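Local structure of putative lipoprotein (Bacteroides fragilis, 3QNK) at residues L5-D10 against K83-N88; D11-D16 against K21-D26; G95-T98 against E103-R106; K134-T137 against N141-I144; L114-Y119 against L157-K162. The protein is a SusD-like protein that probably helps capture carbohydrate at the outer membrane, although its actual ligand is not known. All blocks are in the same frame, centred on the assembly; numbering follows the deposited sequence.

How the contacts relate
Starting at the N terminus, contact 1 brings the segment 5-10 back against helix 76-93 and closes a loop of 72 residues. Contact 2 is nested inside that loop and folds residues 11-16 onto helix 17-29, which they precede. The two touch where Asp6 meets Trp14 and Tyr23 meets Lys86. Contact 3 follows in series and closes the short connection from helix 76-93 to helix 101-126. Contact 5 then joins helix 101-126 to helix 149-166, and contact 4 is nested within its span, pinching the linker between those helices. No two contacts interlock along the chain. Asn88 meets Arg115 where contacts 1 and 5 adjoin, and contacts 1, 2 and 4 all reach the second subunit.

Contact 1. Residues L5-D10 against K83-N88; sequences LDEIAD and KVRKCN
Glu7 and Arg85 meet at the surface, and the pairing is loose. It lays the N-terminal segment, which lies before helix 17-29, beside helix 76-93 in the helical part of this SusD-family protein. Arg85 keeps CG anti to its backbone nitrogen (chi1 -174°) and runs straight from CG to NE, which carries its guanidinium off helix 76-93 toward the N-terminal segment. Glu7 crosses it at about a right angle after bending at its second torsion. Its OE2 comes up to the guanidinium edge, near the plane, at 3.9 Å from Arg85 NH1. That is a long salt bridge, and the two flat groups are turned 38° against each other. The stronger partner of Glu7 is Arg89, one helical turn on, whose NH2 pairs with the same OE2.

The close packing lies on another side of the segment. Leu5 sits on Phe13, Tyr22 and Tyr23, and it also meets Leu5 of the second subunit. The short 3-10 turn is held by Ile8 N bonding to Leu5 O at 3.2 Å. Lys86 leaves the helix toward the same region, with its NZ in salt bridges to Asp26 and Glu30.

With Glu7 exposed and the Arg85 gap long, attraction here is probably weakened by solvent. Glu7 is shared between Arg85 and Arg89, so charge rather than a directed hydrogen bond relates this segment to Arg85.

Contact 2. Residues D11-D16 against K21-D26; sequences DSFWSD and KYYVND
An aromatic cluster of Phe13, Trp14 and Tyr23 folds the lead-in segment 11-16 onto the helix that follows it, helix 17-29. Trp14 points the edge of its six-membered ring at the face of Tyr23. Its CH2 stands 3.6 Å above the Tyr23 plane, over the ring centre, and the ring centroids are 4.8 Å apart. The planes meet at 51°, so this edge-to-face pair is well short of perpendicular.

Phe13 approaches the same tyrosine differently. Its CZ lies at the Tyr23 edge, 3.6 Å from Tyr23 CD2, and the two rings meet rim to rim with planes at 75°. Phe13 also places CD1 over one face of the Trp14 ring, toward its rim. Tyr23 has its CG anti to the backbone nitrogen (chi1 -168°), a torsion that turns the ring out toward segment 11-16, where both of the other rings meet it.

The polar ends of these buried rings have partners: Trp14 NE1 bonds to Asp6 OD2, and Tyr23 OH bonds to Lys86 O. Asp16 is the N-cap residue of helix 17-29, its OD1 accepting from Leu19 N.

Helix 76-93 packs against the cluster, with Arg93 touching Trp14 while Arg89 and Phe90 touch Tyr23.

Contact 3. Residues G95-T98 against E103-R106; sequences GTST and EKSR
Lys104 reaches from the first turns of helix 101-126 back to Gly95 and Ser97, closing the connection of an alpha-alpha hairpin formed with helix 76-93. Its ammonium group faces a run of backbone carbonyls just beyond the end of that earlier helix. The main bond goes from Lys104 NZ to Ser97 O at 2.7 Å, with the nitrogen tilted 27° from the carbonyl plane. A weak bond runs from Lys104 NZ to Gly95 O at 3.3 Å, and a further weak one goes to Ile94 O. Three carbonyl oxygens therefore share one charged nitrogen, and a positive charge probably suits this place, where carbonyls gather after a helix.

The lysine chain gets there by bending at its third torsion (chi3 95°), which turns CE and NZ out of the line of the preceding carbons and onto the carbonyls.

Ser97 is buried, and its hydroxyl is satisfied elsewhere. OG is paired with Trp14 O, so the loop is tied to the N-terminal segment as well, and Ile99 N gives it a weak bond besides. Thr96 OG1 pairs with Arg93 O, back in helix 76-93. On helix 101-126 itself, Glu103 OE1 and Arg106 NH1 form a salt bridge of 3.0 Å. The apolar part of the lysine rests on the serine: Lys104 CD lies 3.8 Å from Ser97 CB and equally far from Ser97 OG.

Contact 4. Residues K134-T137 against N141-I144; sequences KVLT and NWEI
The indole of Trp142 has Leu136 over one face and the carbonyl of Thr137 at its edge. Leu136 CB stands 3.6 Å from the centroid of the six-membered ring, 23° off the normal, which makes it a CH-pi contact. Leu136 CD1 lies over the same face, nearer the CE3 side, 3.6 Å from Trp142 CE3. The leucine and the indole come from opposite directions, and CB and CD1 both lie against the six-membered ring. At the edge, Trp142 NE1 gives its hydrogen to Thr137 O over 2.8 Å. The bond is bent, with an angle of 146° at the hydrogen, and the nitrogen sits above the carbonyl plane of Thr137.

All of this belongs to the irregular linker between helix 101-126 and helix 149-166, which doubles back on itself between residues 137 and 141. Just after the return, Asn141 forms an Asx turn: its OD1 accepts from Glu143 N at 3.2 Å. Glu143 in turn is the centre of an inverse gamma turn, closed by a weak bond from Ile144 N to Trp142 O. Asp140 holds the opposite limb, its OD2 accepting from Thr137 N.

Past the indole, Leu136 and Ile144 reach toward each other tip to tip, their CD1 atoms 3.7 Å apart. Val135 points away from this pairing and packs on Arg85, Asn88 and Arg89 of helix 76-93. The contact lies at the surface, where Trp142 also touches Asp248 of the second subunit and Glu143 touches Tyr250 of that subunit.

Contact 5. Residues L114-Y119 against L157-K162; sequences LRAMFY and LEDLKK
Arg115 grips Asp159 side-on with two nitrogens, one for each carboxylate oxygen. Arg115 NE donates to Asp159 OD2 at 2.8 Å and Arg115 NH2 donates to Asp159 OD1 at 2.9 Å. Both bonds are nearly straight, at 162°, and both oxygens use their syn lone pairs close to the guanidinium plane. The arginine chain runs out extended and then turns at its third torsion (chi3 70°), which presents this edge to the aspartate.

Beside the ion pair lies a small apolar patch. Ala116 CB is 3.6 Å from Leu160 CG and 3.8 Å from Asp159 CB, and the short alanine lets the backbones come close, with the CA atoms of Ala116 and Asp159 5.7 Å apart.

The second shell fixes both charged groups. Asn88 OD1 accepts from Arg115 NH1, so the remaining terminal nitrogen is held as well, and His112 ND1 is bonded to Asp159 OD1. A buried charge pair with such partners is probably well compensated and set in its rotation.

Segments 114-119 and 157-162 run roughly antiparallel, at 155°, with axes 8.4 Å apart at closest approach, as neighbours in an alpha-alpha superhelix. Helix 76-93 covers another side of helix 101-126, where Lys83 and Cys87 touch Phe118. Helix 181-194 packs against both segments, with Leu187 on selenomethionine Met117 and Val191 on Leu157.

Contact 1. Residues L5-D10 against K83-N88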
# COMPACT_ATOMS: atom_id res chain seq x y z
N LEU B 5 -7.78 -14.37 -4.72
CA LEU B 5 -9.23 -14.45 -4.93
C LEU B 5 -9.89 -15.67 -4.27
O LEU B 5 -10.99 -15.51 -3.73
CB LEU B 5 -9.57 -14.44 -6.43
CG LEU B 5 -11.02 -14.11 -6.79
CD1 LEU B 5 -11.26 -12.62 -6.79
CD2 LEU B 5 -11.40 -14.73 -8.10
N ASP B 6 -9.25 -16.85 -4.29
CA ASP B 6 -9.81 -18.09 -3.73
C ASP B 6 -10.10 -18.01 -2.20
O ASP B 6 -10.94 -18.78 -1.72
CB ASP B 6 -8.92 -19.32 -4.06
CG ASP B 6 -7.56 -19.40 -3.40
OD1 ASP B 6 -6.95 -18.33 -3.15
OD2 ASP B 6 -7.06 -20.54 -3.20
N GLU B 7 -9.49 -17.04 -1.47
CA GLU B 7 -9.69 -16.86 -0.03
C GLU B 7 -11.11 -16.33 0.32
O GLU B 7 -11.59 -16.55 1.44
CB GLU B 7 -8.60 -15.95 0.56
CG GLU B 7 -7.19 -16.50 0.39
CD GLU B 7 -6.30 -16.46 1.62
OE1 GLU B 7 -6.76 -16.84 2.72
OE2 GLU B 7 -5.10 -16.12 1.46
N ILE B 8 -11.78 -15.69 -0.65
CA ILE B 8 -13.14 -15.13 -0.54
C ILE B 8 -14.20 -16.24 -0.70
O ILE B 8 -15.29 -16.14 -0.12
CB ILE B 8 -13.29 -14.00 -1.61
CG1 ILE B 8 -12.29 -12.84 -1.41
CG2 ILE B 8 -14.72 -13.48 -1.75
CD1 ILE B 8 -12.25 -12.17 -0.01
N ALA B 9 -13.88 -17.30 -1.48
CA ALA B 9 -14.79 -18.40 -1.81
C ALA B 9 -14.64 -19.66 -0.96
O ALA B 9 -13.69 -19.82 -0.18
CB ALA B 9 -14.61 -18.77 -3.28
N ASP B 10 -15.65 -20.57 -1.15
CA ASP B 10 -15.86 -21.89 -0.56
C ASP B 10 -14.74 -22.89 -0.96
O ASP B 10 -14.06 -22.70 -1.98
CB ASP B 10 -17.23 -22.43 -1.00
N LYS B 83 1.70 -9.56 -5.58
CA LYS B 83 1.33 -9.95 -6.94
C LYS B 83 1.90 -11.31 -7.26
O LYS B 83 1.19 -12.19 -7.76
CB LYS B 83 1.82 -8.91 -7.97
CG LYS B 83 1.28 -7.52 -7.75
CD LYS B 83 1.76 -6.60 -8.87
CE LYS B 83 1.63 -5.15 -8.49
NZ LYS B 83 0.21 -4.67 -8.47
N VAL B 84 3.18 -11.51 -6.91
CA VAL B 84 3.89 -12.77 -7.11
C VAL B 84 3.24 -13.84 -6.24
O VAL B 84 3.00 -14.94 -6.74
CB VAL B 84 5.41 -12.63 -6.86
CG1 VAL B 84 6.07 -14.00 -6.72
CG2 VAL B 84 6.08 -11.83 -7.97
N ARG B 85 2.88 -13.51 -4.98
CA ARG B 85 2.22 -14.47 -4.08
C ARG B 85 0.94 -15.04 -4.73
O ARG B 85 0.74 -16.26 -4.71
CB ARG B 85 1.91 -13.84 -2.72
CG ARG B 85 1.37 -14.83 -1.68
CD ARG B 85 1.04 -14.18 -0.36
NE ARG B 85 0.72 -15.17 0.66
CZ ARG B 85 -0.51 -15.50 1.04
NH1 ARG B 85 -1.55 -14.90 0.49
NH2 ARG B 85 -0.70 -16.43 1.97
N LYS B 86 0.13 -14.16 -5.38
CA LYS B 86 -1.10 -14.53 -6.06
C LYS B 86 -0.83 -15.47 -7.24
O LYS B 86 -1.62 -16.38 -7.47
CB LYS B 86 -1.85 -13.29 -6.52
CG LYS B 86 -2.45 -12.44 -5.38
CD LYS B 86 -3.30 -11.32 -5.95
CE LYS B 86 -4.02 -10.54 -4.87
NZ LYS B 86 -5.13 -9.74 -5.45
N CYS B 87 0.31 -15.29 -7.96
CA CYS B 87 0.71 -16.17 -9.07
C CYS B 87 1.07 -17.55 -8.55
O CYS B 87 0.58 -18.55 -9.09
CB CYS B 87 1.88 -15.59 -9.86
SG CYS B 87 1.52 -14.03 -10.69
N ASN B 88 1.95 -17.59 -7.51
CA ASN B 88 2.45 -18.82 -6.88
C ASN B 88 1.32 -19.66 -6.33
O ASN B 88 1.41 -20.89 -6.37
CB ASN B 88 3.45 -18.49 -5.79
CG ASN B 88 4.73 -17.88 -6.29
OD1 ASN B 88 5.14 -18.07 -7.45
ND2 ASN B 88 5.41 -17.13 -5.42

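Contact 2. Residues D11-D16 against K21-D26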
# COMPACT_ATOMS: atom_id res chain seq x y z
N ASP B 11 -14.59 -23.98 -0.17
CA ASP B 11 -13.61 -25.05 -0.41
C ASP B 11 -14.06 -25.94 -1.60
O ASP B 11 -14.38 -27.12 -1.40
CB ASP B 11 -13.39 -25.89 0.87
N SER B 12 -14.14 -25.33 -2.81
CA SER B 12 -14.55 -25.90 -4.10
C SER B 12 -14.34 -24.88 -5.23
O SER B 12 -14.98 -24.97 -6.27
CB SER B 12 -16.01 -26.35 -4.07
N PHE B 13 -13.40 -23.93 -5.04
CA PHE B 13 -13.12 -22.84 -5.97
C PHE B 13 -12.35 -23.29 -7.21
O PHE B 13 -12.66 -22.84 -8.32
CB PHE B 13 -12.32 -21.74 -5.26
CG PHE B 13 -11.75 -20.63 -6.12
CD1 PHE B 13 -10.58 -20.83 -6.85
CD2 PHE B 13 -12.32 -19.37 -6.12
CE1 PHE B 13 -10.05 -19.80 -7.63
CE2 PHE B 13 -11.76 -18.33 -6.88
CZ PHE B 13 -10.64 -18.56 -7.62
N TRP B 14 -11.28 -24.09 -7.01
CA TRP B 14 -10.38 -24.49 -8.09
C TRP B 14 -11.01 -25.51 -9.04
O TRP B 14 -10.45 -25.79 -10.10
CB TRP B 14 -9.02 -24.96 -7.56
CG TRP B 14 -8.25 -23.80 -6.98
CD1 TRP B 14 -8.22 -23.41 -5.68
CD2 TRP B 14 -7.57 -22.79 -7.72
NE1 TRP B 14 -7.52 -22.23 -5.55
CE2 TRP B 14 -7.10 -21.83 -6.79
CE3 TRP B 14 -7.27 -22.61 -9.09
CZ2 TRP B 14 -6.31 -20.74 -7.17
CZ3 TRP B 14 -6.51 -21.52 -9.47
CH2 TRP B 14 -6.04 -20.60 -8.51
N SER B 15 -12.21 -25.99 -8.69
CA SER B 15 -12.94 -26.91 -9.54
C SER B 15 -13.75 -26.11 -10.57
O SER B 15 -13.76 -26.48 -11.75
CB SER B 15 -13.85 -27.80 -8.70
OG SER B 15 -14.70 -27.04 -7.87
N ASP B 16 -14.39 -24.98 -10.13
CA ASP B 16 -15.22 -24.08 -10.93
C ASP B 16 -14.35 -23.31 -11.96
O ASP B 16 -13.48 -22.51 -11.57
CB ASP B 16 -15.99 -23.13 -10.00
CG ASP B 16 -17.07 -22.28 -10.66
OD1 ASP B 16 -16.79 -21.67 -11.72
OD2 ASP B 16 -18.16 -22.12 -10.06
N LYS B 21 -11.20 -18.73 -13.94
CA LYS B 21 -11.07 -17.70 -14.98
C LYS B 21 -11.06 -16.30 -14.32
O LYS B 21 -10.27 -15.44 -14.74
CB LYS B 21 -12.17 -17.84 -16.05
N TYR B 22 -11.86 -16.11 -13.24
CA TYR B 22 -11.92 -14.86 -12.47
C TYR B 22 -10.61 -14.62 -11.71
O TYR B 22 -10.16 -13.47 -11.60
CB TYR B 22 -13.11 -14.86 -11.49
CG TYR B 22 -14.46 -14.63 -12.13
CD1 TYR B 22 -14.58 -13.99 -13.36
CD2 TYR B 22 -15.64 -15.00 -11.47
CE1 TYR B 22 -15.83 -13.80 -13.96
CE2 TYR B 22 -16.89 -14.79 -12.05
CZ TYR B 22 -16.99 -14.19 -13.30
OH TYR B 22 -18.23 -13.97 -13.87
N TYR B 23 -9.96 -15.71 -11.22
CA TYR B 23 -8.68 -15.62 -10.53
C TYR B 23 -7.62 -15.03 -11.46
O TYR B 23 -6.88 -14.13 -11.07
CB TYR B 23 -8.25 -17.01 -10.01
CG TYR B 23 -7.08 -16.99 -9.04
CD1 TYR B 23 -5.78 -16.79 -9.50
CD2 TYR B 23 -7.28 -17.16 -7.67
CE1 TYR B 23 -4.71 -16.73 -8.61
CE2 TYR B 23 -6.22 -17.09 -6.78
CZ TYR B 23 -4.93 -16.88 -7.25
OH TYR B 23 -3.87 -16.86 -6.38
N VAL B 24 -7.56 -15.54 -12.72
CA VAL B 24 -6.59 -15.08 -13.73
C VAL B 24 -6.91 -13.61 -14.09
O VAL B 24 -5.97 -12.82 -14.21
CB VAL B 24 -6.54 -16.03 -14.94
CG1 VAL B 24 -5.51 -15.58 -15.96
CG2 VAL B 24 -6.24 -17.45 -14.50
N ASN B 25 -8.20 -13.22 -14.13
CA ASN B 25 -8.59 -11.82 -14.38
C ASN B 25 -8.06 -10.91 -13.28
O ASN B 25 -7.61 -9.80 -13.57
CB ASN B 25 -10.11 -11.66 -14.46
CG ASN B 25 -10.79 -12.25 -15.68
OD1 ASN B 25 -10.19 -12.93 -16.53
ND2 ASN B 25 -12.08 -11.99 -15.78
N ASP B 26 -8.07 -11.41 -12.02
CA ASP B 26 -7.54 -10.69 -10.86
C ASP B 26 -6.04 -10.50 -11.00
O ASP B 26 -5.52 -9.45 -10.63
CB ASP B 26 -7.88 -11.43 -9.57
CG ASP B 26 -7.49 -10.70 -8.30
OD1 ASP B 26 -7.92 -9.54 -8.14
OD2 ASP B 26 -6.81 -11.31 -7.43

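Contact 3. Residues G95-T98 against E103-R106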
# COMPACT_ATOMS: atom_id res chain seq x y z
N GLY B 95 -3.03 -27.65 -10.32
CA GLY B 95 -2.86 -29.09 -10.56
C GLY B 95 -4.06 -29.96 -10.20
O GLY B 95 -4.40 -30.91 -10.92
N THR B 96 -4.73 -29.61 -9.09
CA THR B 96 -5.92 -30.27 -8.56
C THR B 96 -7.21 -29.82 -9.30
O THR B 96 -8.28 -30.39 -9.05
CB THR B 96 -6.04 -29.99 -7.05
OG1 THR B 96 -6.01 -28.57 -6.81
CG2 THR B 96 -4.96 -30.70 -6.23
N SER B 97 -7.12 -28.78 -10.17
CA SER B 97 -8.26 -28.23 -10.92
C SER B 97 -8.86 -29.27 -11.89
O SER B 97 -8.12 -30.04 -12.51
CB SER B 97 -7.86 -26.96 -11.67
OG SER B 97 -8.89 -26.52 -12.55
N THR B 98 -10.20 -29.28 -11.99
CA THR B 98 -10.91 -30.23 -12.83
C THR B 98 -11.17 -29.68 -14.25
O THR B 98 -11.79 -30.36 -15.07
CB THR B 98 -12.20 -30.71 -12.14
OG1 THR B 98 -12.66 -31.87 -12.82
CG2 THR B 98 -13.32 -29.66 -12.13
N GLU B 103 -7.42 -25.78 -21.75
CA GLU B 103 -7.77 -24.49 -21.13
C GLU B 103 -6.86 -24.24 -19.93
O GLU B 103 -6.36 -23.12 -19.77
CB GLU B 103 -9.26 -24.46 -20.70
CG GLU B 103 -9.78 -23.09 -20.27
CD GLU B 103 -9.86 -22.02 -21.34
OE1 GLU B 103 -10.44 -22.29 -22.42
OE2 GLU B 103 -9.37 -20.90 -21.09
N LYS B 104 -6.62 -25.29 -19.11
CA LYS B 104 -5.74 -25.27 -17.95
C LYS B 104 -4.32 -24.88 -18.37
O LYS B 104 -3.73 -24.02 -17.72
CB LYS B 104 -5.76 -26.63 -17.25
CG LYS B 104 -5.72 -26.55 -15.74
CD LYS B 104 -6.29 -27.81 -15.07
CE LYS B 104 -5.22 -28.80 -14.70
NZ LYS B 104 -5.71 -29.78 -13.69
N SER B 105 -3.82 -25.46 -19.48
CA SER B 105 -2.49 -25.17 -20.03
C SER B 105 -2.36 -23.72 -20.47
O SER B 105 -1.39 -23.07 -20.08
CB SER B 105 -2.17 -26.09 -21.21
OG SER B 105 -0.87 -25.82 -21.72
N ARG B 106 -3.32 -23.21 -21.27
CA ARG B 106 -3.34 -21.83 -21.77
C ARG B 106 -3.36 -20.85 -20.56
O ARG B 106 -2.52 -19.95 -20.52
CB ARG B 106 -4.53 -21.63 -22.75
CG ARG B 106 -4.88 -20.17 -23.14
CD ARG B 106 -6.08 -19.69 -22.32
NE ARG B 106 -7.16 -19.07 -23.09
CZ ARG B 106 -8.10 -19.73 -23.77
NH1 ARG B 106 -8.06 -21.05 -23.85
NH2 ARG B 106 -9.06 -19.07 -24.40

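Contact 4. Residues K134-T137 against N141-I144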
# COMPACT_ATOMS: atom_id res chain seq x y z
N LYS B 134 6.85 -20.58 -4.57
CA LYS B 134 5.79 -21.13 -3.72
C LYS B 134 5.30 -20.04 -2.77
O LYS B 134 5.99 -19.02 -2.57
CB LYS B 134 6.27 -22.39 -2.93
CG LYS B 134 7.48 -22.20 -2.00
CD LYS B 134 7.13 -22.30 -0.50
CE LYS B 134 6.98 -23.70 0.10
N VAL B 135 4.10 -20.24 -2.21
CA VAL B 135 3.51 -19.34 -1.21
C VAL B 135 4.11 -19.75 0.12
O VAL B 135 3.97 -20.90 0.54
CB VAL B 135 1.96 -19.36 -1.21
CG1 VAL B 135 1.41 -18.53 -0.06
CG2 VAL B 135 1.39 -18.88 -2.55
N LEU B 136 4.84 -18.84 0.75
CA LEU B 136 5.49 -19.14 2.02
C LEU B 136 4.46 -19.26 3.10
O LEU B 136 3.47 -18.53 3.10
CB LEU B 136 6.57 -18.11 2.38
CG LEU B 136 7.80 -17.99 1.51
CD1 LEU B 136 8.56 -16.75 1.85
CD2 LEU B 136 8.70 -19.17 1.66
N THR B 137 4.70 -20.23 3.98
CA THR B 137 3.87 -20.60 5.13
C THR B 137 4.73 -20.55 6.42
O THR B 137 5.92 -20.25 6.35
CB THR B 137 3.25 -22.00 4.85
OG1 THR B 137 2.68 -22.50 6.05
CG2 THR B 137 4.26 -23.02 4.39
N ASN B 141 11.19 -21.23 6.20
CA ASN B 141 12.15 -20.32 6.79
C ASN B 141 12.05 -19.04 6.00
O ASN B 141 12.18 -19.07 4.77
CB ASN B 141 13.54 -20.91 6.77
CG ASN B 141 14.63 -19.90 6.98
OD1 ASN B 141 14.55 -19.03 7.86
ND2 ASN B 141 15.65 -19.99 6.14
N TRP B 142 11.79 -17.93 6.67
CA TRP B 142 11.59 -16.69 5.94
C TRP B 142 12.85 -15.86 5.78
O TRP B 142 12.82 -14.88 5.04
CB TRP B 142 10.50 -15.88 6.61
CG TRP B 142 9.14 -16.50 6.45
CD1 TRP B 142 8.68 -17.64 7.05
CD2 TRP B 142 8.06 -15.98 5.66
NE1 TRP B 142 7.38 -17.88 6.66
CE2 TRP B 142 6.96 -16.87 5.83
CE3 TRP B 142 7.89 -14.83 4.86
CZ2 TRP B 142 5.72 -16.63 5.24
CZ3 TRP B 142 6.69 -14.65 4.19
CH2 TRP B 142 5.62 -15.53 4.38
N GLU B 143 13.96 -16.26 6.42
CA GLU B 143 15.21 -15.55 6.21
C GLU B 143 15.81 -16.11 4.92
O GLU B 143 16.55 -17.09 4.91
CB GLU B 143 16.14 -15.59 7.43
CG GLU B 143 15.62 -14.78 8.62
CD GLU B 143 16.53 -13.73 9.23
OE1 GLU B 143 17.77 -13.89 9.15
OE2 GLU B 143 16.00 -12.78 9.85
N ILE B 144 15.36 -15.54 3.81
CA ILE B 144 15.77 -15.91 2.48
C ILE B 144 16.59 -14.76 1.88
O ILE B 144 16.08 -13.64 1.81
CB ILE B 144 14.57 -16.29 1.57
CG1 ILE B 144 13.68 -17.34 2.23
CG2 ILE B 144 15.04 -16.74 0.19
CD1 ILE B 144 12.26 -17.24 1.85

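Contact 5. Residues L114-Y119 against L157-K162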
# COMPACT_ATOMS: atom_id res chain seq x y z
N LEU B 114 2.58 -13.39 -16.57
CA LEU B 114 2.33 -12.39 -15.54
C LEU B 114 3.38 -12.44 -14.44
O LEU B 114 3.90 -11.40 -14.07
CB LEU B 114 0.91 -12.48 -14.98
CG LEU B 114 -0.20 -12.00 -15.94
CD1 LEU B 114 -1.56 -12.38 -15.43
CD2 LEU B 114 -0.15 -10.50 -16.16
N ARG B 115 3.74 -13.64 -13.95
CA ARG B 115 4.75 -13.76 -12.89
C ARG B 115 6.10 -13.23 -13.38
O ARG B 115 6.80 -12.57 -12.60
CB ARG B 115 4.88 -15.20 -12.36
CG ARG B 115 5.77 -15.28 -11.11
CD ARG B 115 5.74 -16.63 -10.46
NE ARG B 115 6.42 -17.63 -11.28
CZ ARG B 115 6.65 -18.87 -10.90
NH1 ARG B 115 6.25 -19.29 -9.70
NH2 ARG B 115 7.26 -19.72 -11.71
N ALA B 116 6.44 -13.50 -14.65
CA ALA B 116 7.67 -13.04 -15.29
C ALA B 116 7.68 -11.52 -15.37
O ALA B 116 8.68 -10.88 -15.04
CB ALA B 116 7.79 -13.64 -16.68
N MSE B 117 6.54 -10.94 -15.75
CA MSE B 117 6.34 -9.51 -15.85
C MSE B 117 6.48 -8.84 -14.49
O MSE B 117 7.08 -7.77 -14.42
CB MSE B 117 4.96 -9.23 -16.46
CG MSE B 117 4.59 -7.76 -16.40
SE MSE B 117 3.10 -7.38 -17.50
CE MSE B 117 4.06 -7.24 -19.19
N PHE B 118 5.94 -9.45 -13.43
CA PHE B 118 5.99 -8.89 -12.07
C PHE B 118 7.40 -8.91 -11.53
O PHE B 118 7.83 -7.88 -11.01
CB PHE B 118 5.02 -9.61 -11.12
CG PHE B 118 3.57 -9.48 -11.50
CD1 PHE B 118 3.08 -8.31 -12.06
CD2 PHE B 118 2.68 -10.52 -11.27
CE1 PHE B 118 1.73 -8.19 -12.42
CE2 PHE B 118 1.33 -10.40 -11.63
CZ PHE B 118 0.86 -9.23 -12.19
N TYR B 119 8.13 -10.03 -11.69
CA TYR B 119 9.52 -10.14 -11.24
C TYR B 119 10.42 -9.20 -12.03
O TYR B 119 11.34 -8.61 -11.45
CB TYR B 119 10.03 -11.56 -11.33
CG TYR B 119 9.90 -12.34 -10.03
CD1 TYR B 119 10.63 -11.98 -8.90
CD2 TYR B 119 9.10 -13.48 -9.96
CE1 TYR B 119 10.52 -12.70 -7.71
CE2 TYR B 119 9.00 -14.21 -8.78
CZ TYR B 119 9.69 -13.80 -7.66
OH TYR B 119 9.57 -14.52 -6.50
N LEU B 157 13.16 -15.53 -17.45
CA LEU B 157 13.26 -16.11 -18.79
C LEU B 157 12.75 -17.54 -18.84
O LEU B 157 12.22 -17.94 -19.88
CB LEU B 157 14.70 -16.00 -19.32
CG LEU B 157 15.15 -14.55 -19.62
CD1 LEU B 157 16.64 -14.46 -19.85
CD2 LEU B 157 14.37 -13.96 -20.77
N GLU B 158 12.85 -18.32 -17.75
CA GLU B 158 12.31 -19.68 -17.73
C GLU B 158 10.78 -19.61 -17.74
O GLU B 158 10.15 -20.39 -18.45
CB GLU B 158 12.83 -20.49 -16.55
CG GLU B 158 13.74 -21.61 -17.02
CD GLU B 158 13.14 -22.62 -17.99
OE1 GLU B 158 12.19 -23.34 -17.59
OE2 GLU B 158 13.64 -22.72 -19.13
N ASP B 159 10.19 -18.63 -17.02
CA ASP B 159 8.74 -18.37 -16.98
C ASP B 159 8.24 -17.97 -18.36
O ASP B 159 7.21 -18.48 -18.80
CB ASP B 159 8.38 -17.28 -15.94
CG ASP B 159 7.91 -17.77 -14.57
OD1 ASP B 159 7.57 -18.97 -14.46
OD2 ASP B 159 7.83 -16.94 -13.63
N LEU B 160 8.99 -17.10 -19.07
CA LEU B 160 8.63 -16.64 -20.41
C LEU B 160 8.82 -17.73 -21.44
O LEU B 160 8.04 -17.79 -22.40
CB LEU B 160 9.38 -15.37 -20.80
CG LEU B 160 8.96 -14.10 -20.04
CD1 LEU B 160 9.96 -13.01 -20.24
CD2 LEU B 160 7.54 -13.66 -20.42
N LYS B 161 9.80 -18.64 -21.23
CA LYS B 161 9.98 -19.81 -22.12
C LYS B 161 8.74 -20.68 -22.02
O LYS B 161 8.20 -21.07 -23.05
CB LYS B 161 11.25 -20.60 -21.77
CG LYS B 161 11.38 -21.90 -22.55
CD LYS B 161 12.74 -22.56 -22.42
CE LYS B 161 12.71 -24.06 -22.65
NZ LYS B 161 12.45 -24.82 -21.39
N LYS B 162 8.27 -20.95 -20.77
CA LYS B 162 7.08 -21.77 -20.51
C LYS B 162 5.86 -21.09 -21.14
O LYS B 162 5.09 -21.76 -21.82
CB LYS B 162 6.88 -22.05 -19.00